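Local coordinates for rifin (Plasmodium falciparum, PDB 7JZI), which probably acts as a variant surface antigen of the rifin family on infected red blood cells, here represented by a helical piece of the protein, at residues B[14-27]-B[113-127]. Numbering follows the deposited sequence.
Sequences AGLKAGDIHGMKIV and LEKATQSAEALSETT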
ATOM      1  N   ALA B  14     -31.232   4.397  24.445  1.00194.31           N
ATOM      2  CA  ALA B  14     -31.605   3.489  23.365  1.00184.01           C
ATOM      3  C   ALA B  14     -31.201   4.055  22.012  1.00188.42           C
ATOM      4  O   ALA B  14     -30.771   3.310  21.120  1.00184.83           O
ATOM      5  CB  ALA B  14     -33.108   3.209  23.409  1.00170.32           C
ATOM      6  N   GLY B  15     -31.301   5.378  21.848  1.00193.91           N
ATOM      7  CA  GLY B  15     -30.877   5.988  20.600  1.00186.95           C
ATOM      8  C   GLY B  15     -29.376   5.907  20.397  1.00191.10           C
ATOM      9  O   GLY B  15     -28.909   5.660  19.284  1.00191.06           O
ATOM     10  N   LEU B  16     -28.602   6.086  21.473  1.00196.16           N
ATOM     11  CA  LEU B  16     -27.152   5.948  21.368  1.00192.20           C
ATOM     12  C   LEU B  16     -26.761   4.519  21.000  1.00191.37           C
ATOM     13  O   LEU B  16     -25.879   4.303  20.156  1.00196.29           O
ATOM     14  CB  LEU B  16     -26.496   6.368  22.686  1.00189.12           C
ATOM     15  CG  LEU B  16     -24.970   6.429  22.792  1.00170.78           C
ATOM     16  CD1 LEU B  16     -24.421   7.629  22.038  1.00166.01           C
ATOM     17  CD2 LEU B  16     -24.544   6.471  24.252  1.00162.40           C
ATOM     18  N   LYS B  17     -27.446   3.530  21.586  1.00187.78           N
ATOM     19  CA  LYS B  17     -27.157   2.131  21.271  1.00179.26           C
ATOM     20  C   LYS B  17     -27.485   1.810  19.813  1.00181.89           C
ATOM     21  O   LYS B  17     -26.668   1.211  19.091  1.00182.82           O
ATOM     22  CB  LYS B  17     -27.947   1.221  22.214  1.00176.00           C
ATOM     23  CG  LYS B  17     -27.783  -0.269  21.963  1.00168.99           C
ATOM     24  CD  LYS B  17     -28.591  -1.076  22.973  1.00158.67           C
ATOM     25  CE  LYS B  17     -27.905  -1.123  24.332  1.00149.55           C
ATOM     26  NZ  LYS B  17     -28.641  -1.980  25.303  1.00147.11           N
ATOM     27  N   ALA B  18     -28.684   2.204  19.366  1.00184.37           N
ATOM     28  CA  ALA B  18     -29.077   1.970  17.980  1.00180.81           C
ATOM     29  C   ALA B  18     -28.133   2.666  17.008  1.00183.24           C
ATOM     30  O   ALA B  18     -27.753   2.088  15.980  1.00177.36           O
ATOM     31  CB  ALA B  18     -30.514   2.440  17.755  1.00172.44           C
ATOM     32  N   GLY B  19     -27.723   3.897  17.324  1.00192.34           N
ATOM     33  CA  GLY B  19     -26.841   4.621  16.431  1.00183.04           C
ATOM     34  C   GLY B  19     -25.450   4.033  16.362  1.00182.00           C
ATOM     35  O   GLY B  19     -24.841   4.022  15.294  1.00181.94           O
ATOM     36  N   ASP B  20     -24.950   3.481  17.469  1.00183.93           N
ATOM     37  CA  ASP B  20     -23.654   2.808  17.419  1.00180.90           C
ATOM     38  C   ASP B  20     -23.718   1.562  16.544  1.00178.95           C
ATOM     39  O   ASP B  20     -22.914   1.391  15.605  1.00181.99           O
ATOM     40  CB  ASP B  20     -23.205   2.431  18.830  1.00179.17           C
ATOM     41  CG  ASP B  20     -22.596   3.592  19.581  1.00174.16           C
ATOM     42  OD1 ASP B  20     -22.442   4.677  18.985  1.00172.94           O
ATOM     43  OD2 ASP B  20     -22.276   3.413  20.776  1.00172.71           O
ATOM     44  N   ILE B  21     -24.684   0.683  16.836  1.00173.25           N
ATOM     45  CA  ILE B  21     -24.762  -0.563  16.080  1.00164.40           C
ATOM     46  C   ILE B  21     -25.002  -0.300  14.604  1.00164.02           C
ATOM     47  O   ILE B  21     -24.451  -0.995  13.753  1.00164.49           O
ATOM     48  CB  ILE B  21     -25.829  -1.517  16.663  1.00157.87           C
ATOM     49  CG1 ILE B  21     -27.237  -0.899  16.665  1.00158.66           C
ATOM     50  CG2 ILE B  21     -25.428  -1.967  18.046  1.00153.16           C
ATOM     51  CD1 ILE B  21     -28.093  -1.209  15.442  1.00146.07           C
ATOM     52  N   HIS B  22     -25.813   0.680  14.261  1.00164.68           N
ATOM     53  CA  HIS B  22     -26.018   0.919  12.848  1.00170.51           C
ATOM     54  C   HIS B  22     -24.856   1.673  12.215  1.00170.64           C
ATOM     55  O   HIS B  22     -24.586   1.466  11.032  1.00167.35           O
ATOM     56  CB  HIS B  22     -27.408   1.521  12.618  1.00179.12           C
ATOM     57  CG  HIS B  22     -27.746   1.771  11.179  1.00178.45           C
ATOM     58  ND1 HIS B  22     -26.984   1.328  10.125  1.00169.91           N
ATOM     59  CD2 HIS B  22     -28.873   2.248  10.608  1.00177.69           C
ATOM     60  CE1 HIS B  22     -27.541   1.666   8.984  1.00164.22           C
ATOM     61  NE2 HIS B  22     -28.705   2.218   9.251  1.00171.69           N
ATOM     62  N   GLY B  23     -24.227   2.624  12.913  1.00178.49           N
ATOM     63  CA  GLY B  23     -23.097   3.314  12.318  1.00166.85           C
ATOM     64  C   GLY B  23     -21.941   2.397  11.972  1.00163.43           C
ATOM     65  O   GLY B  23     -21.167   2.701  11.063  1.00154.88           O
ATOM     66  N   MET B  24     -21.785   1.282  12.698  1.00168.66           N
ATOM     67  CA  MET B  24     -20.685   0.376  12.352  1.00161.44           C
ATOM     68  C   MET B  24     -20.902  -0.450  11.076  1.00154.16           C
ATOM     69  O   MET B  24     -19.911  -0.827  10.437  1.00153.55           O
ATOM     70  CB  MET B  24     -20.361  -0.558  13.512  1.00159.64           C
ATOM     71  CG  MET B  24     -18.927  -1.082  13.401  1.00156.71           C
ATOM     72  SD  MET B  24     -18.271  -1.904  14.852  1.00159.94           S
ATOM     73  CE  MET B  24     -18.196  -3.567  14.213  1.00150.34           C
ATOM     74  N   LYS B  25     -22.144  -0.825  10.733  1.00146.53           N
ATOM     75  CA  LYS B  25     -22.342  -1.734   9.595  1.00142.56           C
ATOM     76  C   LYS B  25     -21.870  -1.143   8.258  1.00142.23           C
ATOM     77  O   LYS B  25     -21.167  -1.820   7.483  1.00141.28           O
ATOM     78  CB  LYS B  25     -23.808  -2.169   9.510  1.00139.06           C
ATOM     79  CG  LYS B  25     -24.459  -2.358  10.864  1.00146.31           C
ATOM     80  CD  LYS B  25     -25.606  -3.340  10.760  1.00132.84           C
ATOM     81  CE  LYS B  25     -26.356  -3.434  12.056  1.00132.54           C
ATOM     82  NZ  LYS B  25     -27.400  -2.423  12.166  1.00143.97           N
ATOM     83  N   ILE B  26     -22.274   0.091   7.943  1.00146.62           N
ATOM     84  CA  ILE B  26     -21.812   0.710   6.703  1.00151.31           C
ATOM     85  C   ILE B  26     -20.280   0.737   6.644  1.00145.98           C
ATOM     86  O   ILE B  26     -19.673   0.525   5.582  1.00149.25           O
ATOM     87  CB  ILE B  26     -22.474   2.096   6.512  1.00149.24           C
ATOM     88  CG1 ILE B  26     -22.174   3.084   7.647  1.00140.31           C
ATOM     89  CG2 ILE B  26     -23.999   2.000   6.271  1.00154.48           C
ATOM     90  CD1 ILE B  26     -23.016   4.418   7.462  1.00141.98           C
ATOM     91  N   VAL B  27     -19.615   0.982   7.773  1.00140.70           N
ATOM     92  CA  VAL B  27     -18.161   1.024   7.667  1.00137.16           C
ATOM     93  C   VAL B  27     -17.548  -0.376   7.632  1.00128.65           C
ATOM     94  O   VAL B  27     -16.449  -0.547   7.096  1.00135.46           O
ATOM     95  CB  VAL B  27     -17.527   1.876   8.789  1.00140.33           C
ATOM     96  CG1 VAL B  27     -18.117   3.297   8.830  1.00145.49           C
ATOM     97  CG2 VAL B  27     -17.641   1.219  10.149  1.00145.71           C
ATOM     98  N   LEU B 113     -16.259   7.142   7.610  1.00157.49           N
ATOM     99  CA  LEU B 113     -16.608   7.583   8.958  1.00154.81           C
ATOM    100  C   LEU B 113     -17.630   8.705   8.948  1.00152.71           C
ATOM    101  O   LEU B 113     -18.502   8.747   9.817  1.00158.28           O
ATOM    102  CB  LEU B 113     -15.348   8.044   9.702  1.00156.38           C
ATOM    103  CG  LEU B 113     -15.467   8.558  11.150  1.00156.95           C
ATOM    104  CD1 LEU B 113     -14.174   8.315  11.910  1.00156.09           C
ATOM    105  CD2 LEU B 113     -15.809  10.047  11.221  1.00153.90           C
ATOM    106  N   GLU B 114     -17.589   9.587   7.959  1.00153.36           N
ATOM    107  CA  GLU B 114     -18.610  10.620   7.924  1.00158.01           C
ATOM    108  C   GLU B 114     -19.906  10.090   7.326  1.00153.92           C
ATOM    109  O   GLU B 114     -20.989  10.494   7.768  1.00157.06           O
ATOM    110  CB  GLU B 114     -18.089  11.857   7.189  1.00151.96           C
ATOM    111  CG  GLU B 114     -16.707  12.260   7.717  1.00152.14           C
ATOM    112  CD  GLU B 114     -16.610  13.715   8.168  1.00158.65           C
ATOM    113  OE1 GLU B 114     -17.633  14.433   8.113  1.00158.71           O
ATOM    114  OE2 GLU B 114     -15.518  14.125   8.635  1.00160.87           O
ATOM    115  N   LYS B 115     -19.812   9.121   6.410  1.00151.56           N
ATOM    116  CA  LYS B 115     -20.909   8.214   6.104  1.00141.12           C
ATOM    117  C   LYS B 115     -21.584   7.732   7.385  1.00145.05           C
ATOM    118  O   LYS B 115     -22.788   7.932   7.590  1.00151.20           O
ATOM    119  CB  LYS B 115     -20.303   7.036   5.322  1.00141.35           C
ATOM    120  CG  LYS B 115     -21.201   5.888   4.936  1.00146.24           C
ATOM    121  CD  LYS B 115     -22.415   6.270   4.144  1.00139.80           C
ATOM    122  CE  LYS B 115     -22.113   6.034   2.671  1.00140.09           C
ATOM    123  NZ  LYS B 115     -23.218   5.310   1.981  1.00140.54           N
ATOM    124  N   ALA B 116     -20.787   7.135   8.280  1.00149.29           N
ATOM    125  CA  ALA B 116     -21.339   6.505   9.475  1.00153.08           C
ATOM    126  C   ALA B 116     -21.935   7.522  10.433  1.00160.08           C
ATOM    127  O   ALA B 116     -22.997   7.280  11.012  1.00165.02           O
ATOM    128  CB  ALA B 116     -20.264   5.688  10.189  1.00156.47           C
ATOM    129  N   THR B 117     -21.256   8.652  10.641  1.00165.35           N
ATOM    130  CA  THR B 117     -21.768   9.650  11.577  1.00166.21           C
ATOM    131  C   THR B 117     -23.080  10.249  11.092  1.00163.89           C
ATOM    132  O   THR B 117     -24.035  10.351  11.869  1.00169.87           O
ATOM    133  CB  THR B 117     -20.738  10.752  11.836  1.00158.96           C
ATOM    134  OG1 THR B 117     -20.564  11.523  10.636  1.00163.26           O
ATOM    135  CG2 THR B 117     -19.420  10.163  12.322  1.00151.87           C
ATOM    136  N   GLN B 118     -23.184  10.610   9.812  1.00160.00           N
ATOM    137  CA  GLN B 118     -24.449  11.238   9.490  1.00160.00           C
ATOM    138  C   GLN B 118     -25.524  10.174   9.308  1.00165.79           C
ATOM    139  O   GLN B 118     -26.710  10.470   9.486  1.00168.22           O
ATOM    140  CB  GLN B 118     -24.382  12.059   8.190  1.00158.04           C
ATOM    141  CG  GLN B 118     -25.814  12.500   7.836  1.00164.85           C
ATOM    142  CD  GLN B 118     -26.179  12.483   6.376  1.00171.52           C
ATOM    143  OE1 GLN B 118     -25.624  11.706   5.588  1.00168.49           O
ATOM    144  NE2 GLN B 118     -27.192  13.262   6.022  1.00164.21           N
ATOM    145  N   SER B 119     -25.152   8.905   9.114  1.00168.14           N
ATOM    146  CA  SER B 119     -26.211   7.911   9.121  1.00170.41           C
ATOM    147  C   SER B 119     -26.678   7.642  10.549  1.00170.03           C
ATOM    148  O   SER B 119     -27.870   7.433  10.782  1.00171.82           O
ATOM    149  CB  SER B 119     -25.741   6.639   8.425  1.00164.50           C
ATOM    150  OG  SER B 119     -26.797   5.707   8.318  1.00165.49           O
ATOM    151  N   ALA B 120     -25.763   7.675  11.520  1.00175.59           N
ATOM    152  CA  ALA B 120     -26.125   7.456  12.915  1.00170.91           C
ATOM    153  C   ALA B 120     -26.876   8.634  13.500  1.00170.75           C
ATOM    154  O   ALA B 120     -27.654   8.448  14.442  1.00173.31           O
ATOM    155  CB  ALA B 120     -24.877   7.188  13.749  1.00172.18           C
ATOM    156  N   GLU B 121     -26.692   9.833  12.941  1.00167.58           N
ATOM    157  CA  GLU B 121     -27.391  10.986  13.494  1.00164.79           C
ATOM    158  C   GLU B 121     -28.893  10.868  13.273  1.00171.89           C
ATOM    159  O   GLU B 121     -29.675  11.265  14.142  1.00169.91           O
ATOM    160  CB  GLU B 121     -26.883  12.288  12.859  1.00159.31           C
ATOM    161  CG  GLU B 121     -25.501  12.716  13.277  1.00166.07           C
ATOM    162  CD  GLU B 121     -25.116  14.051  12.661  1.00165.38           C
ATOM    163  OE1 GLU B 121     -25.933  14.611  11.894  1.00162.24           O
ATOM    164  OE2 GLU B 121     -24.002  14.544  12.940  1.00156.88           O
ATOM    165  N   ALA B 122     -29.302  10.299  12.133  1.00167.18           N
ATOM    166  CA  ALA B 122     -30.718  10.113  11.831  1.00166.08           C
ATOM    167  C   ALA B 122     -31.365   9.081  12.748  1.00174.94           C
ATOM    168  O   ALA B 122     -32.479   9.298  13.234  1.00178.39           O
ATOM    169  CB  ALA B 122     -30.895   9.726  10.364  1.00168.95           C
ATOM    170  N   LEU B 123     -30.712   7.945  12.983  1.00174.58           N
ATOM    171  CA  LEU B 123     -31.364   6.969  13.847  1.00179.08           C
ATOM    172  C   LEU B 123     -31.173   7.280  15.330  1.00176.69           C
ATOM    173  O   LEU B 123     -31.819   6.641  16.168  1.00177.68           O
ATOM    174  CB  LEU B 123     -30.896   5.541  13.513  1.00171.52           C
ATOM    175  CG  LEU B 123     -31.446   5.048  12.156  1.00169.47           C
ATOM    176  CD1 LEU B 123     -31.368   3.536  12.032  1.00155.42           C
ATOM    177  CD2 LEU B 123     -32.878   5.523  11.907  1.00166.56           C
ATOM    178  N   SER B 124     -30.295   8.222  15.688  1.00179.44           N
ATOM    179  CA  SER B 124     -30.320   8.741  17.049  1.00177.64           C
ATOM    180  C   SER B 124     -31.621   9.494  17.300  1.00178.17           C
ATOM    181  O   SER B 124     -32.208   9.405  18.390  1.00177.42           O
ATOM    182  CB  SER B 124     -29.113   9.653  17.282  1.00170.13           C
ATOM    183  OG  SER B 124     -27.933   8.872  17.312  1.00160.47           O
ATOM    184  N   GLU B 125     -32.073  10.277  16.299  1.00181.99           N
ATOM    185  CA  GLU B 125     -33.240  11.131  16.526  1.00180.06           C
ATOM    186  C   GLU B 125     -34.514  10.357  16.258  1.00180.63           C
ATOM    187  O   GLU B 125     -35.474  10.508  17.003  1.00179.72           O
ATOM    188  CB  GLU B 125     -33.273  12.435  15.694  1.00171.20           C
ATOM    189  CG  GLU B 125     -33.769  12.342  14.234  1.00178.31           C
ATOM    190  CD  GLU B 125     -32.973  13.325  13.357  1.00187.33           C
ATOM    191  OE1 GLU B 125     -33.231  14.522  13.569  1.00191.01           O
ATOM    192  OE2 GLU B 125     -32.412  12.892  12.312  1.00187.28           O
ATOM    193  N   THR B 126     -34.461   9.415  15.311  1.00181.74           N
ATOM    194  CA  THR B 126     -35.604   8.587  14.922  1.00184.43           C
ATOM    195  C   THR B 126     -36.251   7.848  16.092  1.00185.60           C
ATOM    196  O   THR B 126     -37.475   7.929  16.260  1.00179.65           O
ATOM    197  CB  THR B 126     -35.144   7.603  13.841  1.00180.43           C
ATOM    198  OG1 THR B 126     -34.465   8.332  12.803  1.00178.53           O
ATOM    199  CG2 THR B 126     -36.322   6.849  13.234  1.00169.05           C
ATOM    200  N   THR B 127     -35.455   7.191  16.941  1.00190.07           N
ATOM    201  CA  THR B 127     -36.024   6.399  18.030  1.00191.23           C
ATOM    202  C   THR B 127     -36.880   7.254  18.964  1.00195.36           C
ATOM    203  O   THR B 127     -38.025   6.896  19.272  1.00195.50           O
ATOM    204  CB  THR B 127     -34.910   5.694  18.807  1.00180.92           C
ATOM    205  OG1 THR B 127     -34.346   4.645  18.012  1.00176.33           O
ATOM    206  CG2 THR B 127     -35.468   5.066  20.091  1.00177.24           C
TER
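An antiparallel helix pair, part of the helical core of what is probably the rifin variable region, joins helix 8-33 to helix 101-127. The axes of segments 14-27 and 113-127 come within 8.0 Å, with 150° between their directions. Small residues make this closeness possible. Gly15, Gly19 and Gly23 recur every fourth residue and face Ser124, Ala120 and Ala116 in turn. The CA atoms of Gly19 and Ala120 lie 4.6 Å apart. Here methyl groups rest on the glycine backbone: Ala120 CB meets Gly19 O, and Ala116 CB meets Gly23 O.

Toward Val27 the contacts are made by carbon atoms. Ile26 CG1 sits between the backbone N and the carbonyl carbon (chi1 60°). From there Ile26 CD1 reaches Ala116 CA, Lys115 CG and, at 3.6 Å, Ser119 CB. The Lys115 chain is bent, and its CG and CD pass obliquely beside this methyl. Val27 CG1 lies 3.5 Å from Ala116 CB. Tyr53, in a loop, also touches Ala116, while Leu113 packs on Val56 and Thr57 of helix 56-70.

His22 lies on one flank, with Ser119 OG over one face of its ring. Near Gly15, Ser124 OG turns back on its own helix and donates to Ala120 O at 2.9 Å, from above the carbonyl plane; Ser124 N reaches the same oxygen from the opposite face.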